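Local atomic coordinates of MUTM (fpg) protein (Thermus thermophilus, PDB entry 1EE8), a protein that belongs to the MutM (Fpg) family, whose members join an N-terminal beta-sandwich domain to a helical H2TH region and a C-terminal zinc finger. Residues Ala31-Thr36 against Thr82-Val87; Arg42-Val47 against Leu86-Arg91. All coordinates share one frame; numbering follows the deposited sequence.

Two contacts within the N-terminal domain join segments that are not paired as neighbouring strands, and they illustrate how strands distant in sheet order can meet through their side chains. Following the chain from its N terminus, Ala31-Thr36 comes first and Arg42-Val47 second; each later meets part of one strand, 82-88, or the turn after it. Contact 1 closes a loop of 45 intervening residues and contact 2 one of 38, both rich in strand and without helix. Because the first segment to leave is also the first to be met, the loops cross, sharing Leu86 and Val87. Contact 1 ties strand 33-34, at one edge of the sheet order, to strand 82-88, whereas contact 2, about 14 Å away between centres, spans strand 21-26.

Contact 1. Residues Ala31-Thr36 against Thr82-Val87; sequences ARYRNT and TRAALV
Tyr33 carries most of this contact, laying the outer end of its ring against the base of the Arg83 side chain. The hydroxyl comes closest, with Tyr33 OH 3.1 Å from Arg83 CB and 3.5 Å from Arg83 CG, a tight approach to the aliphatic base of the arginine. Along one side of the ring, Tyr33 CE2 is 3.8 Å from Arg83 O and 4.4 Å from Ala84 CB, and both approach the ring obliquely. The Ala84 methyl makes the looser, apolar contact of the two residues. Arg83 bends at chi2 (-64°), which turns its guanidinium away from the tyrosine; its NE donates a hydrogen bond to Asp97 O. The ring and guanidinium planes lie 34° apart, and the touching is done by the arginine's first carbons. Arg32 CB lies 3.7 Å above one ring face, near the rim, while His27 meets Tyr33 edge-to-face and also touches Ala84. Strand 33-34 borders strand 103-108 at one end of the sheet order and 82-88 lies near the other, so this packing of side chains without backbone pairing is characteristic of layers facing each other in the Fpg-type beta-sandwich.

Contact 2. Residues Arg42-Val47 against Leu86-Arg91; sequences RRILEV and LVLEGR
Ile44 and Leu88 form the packed part of this contact, and Arg43 and Glu89 its open, polar margin. Ile44 is extended to its end (chi2 179°), bringing CD1 to 4.2 Å from Leu88 CG. Both residues are buried, and further apolar side chains adjoin the pair: Leu58 lies against Ile44, while Leu22 and Val17 touch Leu88. The solvent side is looser. There Arg43 reaches over with its chain straight from CG to NE, and Arg43 NH1 comes 3.2 Å from Glu89 OE1 in a salt bridge. The hydrogen bond within it is weak and bent (131° at the hydrogen), consistent with guanidinium and carboxylate planes 56° apart and an oxygen that approaches obliquely. Each end has a second hold: Glu89 OE1 is hydrogen-bonded to Thr21 OG1, its strongest polar partner, and Arg43 NH1 also donates to Gly19 O. These bonds probably steady the ion pair more than its own geometry does. Beyond Glu89 the chain turns back, with Leu88 N 2.7 Å from Arg91 O in a backbone hydrogen bond, and leads into strand 92-96. On the other segment, Leu45 and Glu46 form a classic beta bulge opposite Ala57 of strand 53-58. Strand 21-26 lies between the two strands in the sheet order, while helix 3-17 touches both Val47 and Leu88.

Contact 1. Residues Ala31-Thr36 against Thr82-Val87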
loop_
_atom_site.group_PDB
_atom_site.type_symbol
_atom_site.label_atom_id
_atom_site.label_comp_id
_atom_site.label_asym_id
_atom_site.label_seq_id
_atom_site.Cartn_x
_atom_site.Cartn_y
_atom_site.Cartn_z
ATOM N N ALA A 31 3.367 0.204 -13.222
ATOM C CA ALA A 31 4.733 0.570 -13.584
ATOM C C ALA A 31 4.958 2.061 -13.383
ATOM O O ALA A 31 6.001 2.481 -12.884
ATOM C CB ALA A 31 5.010 0.203 -15.043
ATOM N N ARG A 32 3.971 2.859 -13.781
ATOM C CA ARG A 32 4.059 4.312 -13.666
ATOM C C ARG A 32 3.431 4.871 -12.386
ATOM O O ARG A 32 3.906 5.855 -11.830
ATOM C CB ARG A 32 3.392 4.969 -14.877
ATOM C CG ARG A 32 4.083 4.716 -16.214
ATOM C CD ARG A 32 3.429 5.547 -17.322
ATOM N NE ARG A 32 4.154 5.487 -18.592
ATOM C CZ ARG A 32 4.124 4.455 -19.433
ATOM N NH1 ARG A 32 3.397 3.380 -19.149
ATOM N NH2 ARG A 32 4.825 4.497 -20.564
ATOM N N TYR A 33 2.349 4.248 -11.937
ATOM C CA TYR A 33 1.652 4.683 -10.730
ATOM C C TYR A 33 1.912 3.617 -9.692
ATOM O O TYR A 33 1.219 2.604 -9.625
ATOM C CB TYR A 33 0.172 4.834 -11.056
ATOM C CG TYR A 33 0.012 5.585 -12.350
ATOM C CD1 TYR A 33 0.756 6.739 -12.591
ATOM C CD2 TYR A 33 -0.806 5.103 -13.370
ATOM C CE1 TYR A 33 0.702 7.390 -13.817
ATOM C CE2 TYR A 33 -0.868 5.749 -14.599
ATOM C CZ TYR A 33 -0.105 6.887 -14.817
ATOM O OH TYR A 33 -0.102 7.485 -16.048
ATOM N N ARG A 34 2.940 3.865 -8.888
ATOM C CA ARG A 34 3.396 2.913 -7.888
ATOM C C ARG A 34 2.861 3.057 -6.482
ATOM O O ARG A 34 2.819 4.160 -5.926
ATOM C CB ARG A 34 4.918 2.952 -7.841
ATOM C CG ARG A 34 5.566 2.720 -9.189
ATOM C CD ARG A 34 7.030 3.143 -9.181
ATOM N NE ARG A 34 7.580 3.126 -10.533
ATOM C CZ ARG A 34 8.634 3.834 -10.926
ATOM N NH1 ARG A 34 9.266 4.627 -10.068
ATOM N NH2 ARG A 34 9.059 3.747 -12.181
ATOM N N ASN A 35 2.464 1.921 -5.911
ATOM C CA ASN A 35 1.959 1.866 -4.545
ATOM C C ASN A 35 0.847 2.862 -4.268
ATOM O O ASN A 35 0.796 3.445 -3.190
ATOM C CB ASN A 35 3.114 2.111 -3.566
ATOM C CG ASN A 35 4.244 1.116 -3.744
ATOM O OD1 ASN A 35 5.377 1.485 -4.070
ATOM N ND2 ASN A 35 3.939 -0.153 -3.538
ATOM N N THR A 36 -0.049 3.059 -5.225
ATOM C CA THR A 36 -1.138 4.006 -5.015
ATOM C C THR A 36 -2.181 3.489 -4.017
ATOM O O THR A 36 -2.890 4.280 -3.403
ATOM C CB THR A 36 -1.833 4.367 -6.347
ATOM O OG1 THR A 36 -2.330 3.176 -6.969
ATOM C CG2 THR A 36 -0.849 5.046 -7.283
ATOM N N THR A 82 -6.707 10.117 -20.325
ATOM C CA THR A 82 -6.695 10.013 -18.872
ATOM C C THR A 82 -6.096 8.652 -18.532
ATOM O O THR A 82 -6.517 7.631 -19.070
ATOM C CB THR A 82 -8.117 10.147 -18.300
ATOM O OG1 THR A 82 -8.576 11.497 -18.501
ATOM C CG2 THR A 82 -8.129 9.819 -16.799
ATOM N N ARG A 83 -5.105 8.651 -17.648
ATOM C CA ARG A 83 -4.402 7.431 -17.250
ATOM C C ARG A 83 -4.780 6.966 -15.849
ATOM O O ARG A 83 -4.548 5.819 -15.486
ATOM C CB ARG A 83 -2.889 7.667 -17.282
ATOM C CG ARG A 83 -2.372 8.308 -18.561
ATOM C CD ARG A 83 -2.580 7.419 -19.771
ATOM N NE ARG A 83 -2.010 8.045 -20.962
ATOM C CZ ARG A 83 -1.982 7.482 -22.165
ATOM N NH1 ARG A 83 -2.493 6.274 -22.345
ATOM N NH2 ARG A 83 -1.444 8.134 -23.189
ATOM N N ALA A 84 -5.325 7.869 -15.047
ATOM C CA ALA A 84 -5.713 7.477 -13.699
ATOM C C ALA A 84 -6.778 8.425 -13.184
ATOM O O ALA A 84 -6.968 9.504 -13.729
ATOM C CB ALA A 84 -4.509 7.502 -12.776
ATOM N N ALA A 85 -7.474 8.014 -12.136
ATOM C CA ALA A 85 -8.501 8.870 -11.564
ATOM C C ALA A 85 -8.441 8.792 -10.049
ATOM O O ALA A 85 -8.335 7.705 -9.486
ATOM C CB ALA A 85 -9.885 8.437 -12.056
ATOM N N LEU A 86 -8.484 9.955 -9.404
ATOM C CA LEU A 86 -8.488 10.038 -7.955
ATOM C C LEU A 86 -9.961 10.225 -7.628
ATOM O O LEU A 86 -10.516 11.307 -7.830
ATOM C CB LEU A 86 -7.690 11.254 -7.476
ATOM C CG LEU A 86 -6.194 11.083 -7.198
ATOM C CD1 LEU A 86 -5.584 10.118 -8.180
ATOM C CD2 LEU A 86 -5.499 12.439 -7.248
ATOM N N VAL A 87 -10.592 9.160 -7.155
ATOM C CA VAL A 87 -12.007 9.192 -6.824
ATOM C C VAL A 87 -12.216 9.676 -5.393
ATOM O O VAL A 87 -11.898 8.967 -4.443
ATOM C CB VAL A 87 -12.621 7.794 -6.985
ATOM C CG1 VAL A 87 -14.096 7.820 -6.647
ATOM C CG2 VAL A 87 -12.396 7.302 -8.417
#

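Contact 2. Residues Arg42-Val47 against Leu86-Arg91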
loop_
_atom_site.group_PDB
_atom_site.type_symbol
_atom_site.label_atom_id
_atom_site.label_comp_id
_atom_site.label_asym_id
_atom_site.label_seq_id
_atom_site.Cartn_x
_atom_site.Cartn_y
_atom_site.Cartn_z
ATOM N N ARG A 42 -8.273 7.432 2.567
ATOM C CA ARG A 42 -7.701 8.397 3.496
ATOM C C ARG A 42 -8.171 9.790 3.112
ATOM O O ARG A 42 -8.368 10.087 1.927
ATOM C CB ARG A 42 -6.169 8.353 3.438
ATOM C CG ARG A 42 -5.548 7.016 3.791
ATOM C CD ARG A 42 -4.054 7.071 3.577
ATOM N NE ARG A 42 -3.413 5.772 3.772
ATOM C CZ ARG A 42 -3.113 5.239 4.955
ATOM N NH1 ARG A 42 -3.386 5.877 6.080
ATOM N NH2 ARG A 42 -2.528 4.058 5.004
ATOM N N ARG A 43 -8.347 10.651 4.102
ATOM C CA ARG A 43 -8.783 12.005 3.806
ATOM C C ARG A 43 -7.594 12.837 3.377
ATOM O O ARG A 43 -6.474 12.627 3.843
ATOM C CB ARG A 43 -9.459 12.633 5.020
ATOM C CG ARG A 43 -10.821 12.038 5.290
ATOM C CD ARG A 43 -11.477 12.619 6.525
ATOM N NE ARG A 43 -12.748 11.949 6.776
ATOM C CZ ARG A 43 -13.861 12.160 6.078
ATOM N NH1 ARG A 43 -13.871 13.040 5.081
ATOM N NH2 ARG A 43 -14.962 11.470 6.361
ATOM N N ILE A 44 -7.840 13.757 2.456
ATOM C CA ILE A 44 -6.797 14.633 1.955
ATOM C C ILE A 44 -6.688 15.812 2.915
ATOM O O ILE A 44 -7.620 16.604 3.038
ATOM C CB ILE A 44 -7.147 15.141 0.543
ATOM C CG1 ILE A 44 -7.257 13.945 -0.413
ATOM C CG2 ILE A 44 -6.096 16.143 0.068
ATOM C CD1 ILE A 44 -7.630 14.315 -1.831
ATOM N N LEU A 45 -5.548 15.916 3.588
ATOM C CA LEU A 45 -5.313 16.986 4.551
ATOM C C LEU A 45 -4.656 18.224 3.955
ATOM O O LEU A 45 -4.804 19.326 4.478
ATOM C CB LEU A 45 -4.460 16.457 5.698
ATOM C CG LEU A 45 -5.037 15.203 6.365
ATOM C CD1 LEU A 45 -4.162 14.798 7.542
ATOM C CD2 LEU A 45 -6.463 15.478 6.821
ATOM N N GLU A 46 -3.919 18.042 2.864
ATOM C CA GLU A 46 -3.256 19.161 2.207
ATOM C C GLU A 46 -2.721 18.763 0.848
ATOM O O GLU A 46 -2.578 17.577 0.545
ATOM C CB GLU A 46 -2.088 19.668 3.053
ATOM C CG GLU A 46 -2.389 20.901 3.877
ATOM C CD GLU A 46 -2.511 22.174 3.049
ATOM O OE1 GLU A 46 -2.557 22.094 1.798
ATOM O OE2 GLU A 46 -2.569 23.262 3.665
ATOM N N VAL A 47 -2.440 19.774 0.030
ATOM C CA VAL A 47 -1.869 19.571 -1.294
ATOM C C VAL A 47 -0.666 20.506 -1.327
ATOM O O VAL A 47 -0.816 21.722 -1.454
ATOM C CB VAL A 47 -2.853 19.953 -2.423
ATOM C CG1 VAL A 47 -2.220 19.671 -3.790
ATOM C CG2 VAL A 47 -4.147 19.172 -2.278
ATOM N N LEU A 86 -8.484 9.955 -9.404
ATOM C CA LEU A 86 -8.488 10.038 -7.955
ATOM C C LEU A 86 -9.961 10.225 -7.628
ATOM O O LEU A 86 -10.516 11.307 -7.830
ATOM C CB LEU A 86 -7.690 11.254 -7.476
ATOM C CG LEU A 86 -6.194 11.083 -7.198
ATOM C CD1 LEU A 86 -5.584 10.118 -8.180
ATOM C CD2 LEU A 86 -5.499 12.439 -7.248
ATOM N N VAL A 87 -10.592 9.160 -7.155
ATOM C CA VAL A 87 -12.007 9.192 -6.824
ATOM C C VAL A 87 -12.216 9.676 -5.393
ATOM O O VAL A 87 -11.898 8.967 -4.443
ATOM C CB VAL A 87 -12.621 7.794 -6.985
ATOM C CG1 VAL A 87 -14.096 7.820 -6.647
ATOM C CG2 VAL A 87 -12.396 7.302 -8.417
ATOM N N LEU A 88 -12.733 10.894 -5.260
ATOM C CA LEU A 88 -13.009 11.491 -3.957
ATOM C C LEU A 88 -14.479 11.298 -3.627
ATOM O O LEU A 88 -15.278 10.950 -4.496
ATOM C CB LEU A 88 -12.689 12.984 -3.970
ATOM C CG LEU A 88 -11.223 13.412 -3.880
ATOM C CD1 LEU A 88 -10.315 12.442 -4.606
ATOM C CD2 LEU A 88 -11.107 14.807 -4.453
ATOM N N GLU A 89 -14.847 11.533 -2.378
ATOM C CA GLU A 89 -16.236 11.350 -2.002
ATOM C C GLU A 89 -17.120 12.358 -2.728
ATOM O O GLU A 89 -18.210 12.015 -3.184
ATOM C CB GLU A 89 -16.405 11.466 -0.475
ATOM C CG GLU A 89 -16.275 12.868 0.107
ATOM C CD GLU A 89 -16.362 12.881 1.632
ATOM O OE1 GLU A 89 -15.393 12.445 2.294
ATOM O OE2 GLU A 89 -17.404 13.320 2.169
ATOM N N GLY A 90 -16.639 13.587 -2.871
ATOM C CA GLY A 90 -17.430 14.612 -3.530
ATOM C C GLY A 90 -17.244 14.754 -5.030
ATOM O O GLY A 90 -18.101 15.326 -5.710
ATOM N N ARG A 91 -16.133 14.246 -5.554
ATOM C CA ARG A 91 -15.865 14.342 -6.982
ATOM C C ARG A 91 -14.669 13.497 -7.388
ATOM O O ARG A 91 -14.099 12.778 -6.576
ATOM C CB ARG A 91 -15.602 15.790 -7.383
ATOM C CG ARG A 91 -14.444 16.432 -6.643
ATOM C CD ARG A 91 -13.767 17.479 -7.502
ATOM N NE ARG A 91 -14.691 18.471 -8.054
ATOM C CZ ARG A 91 -15.342 19.379 -7.335
ATOM N NH1 ARG A 91 -15.184 19.431 -6.017
ATOM N NH2 ARG A 91 -16.133 20.256 -7.939
#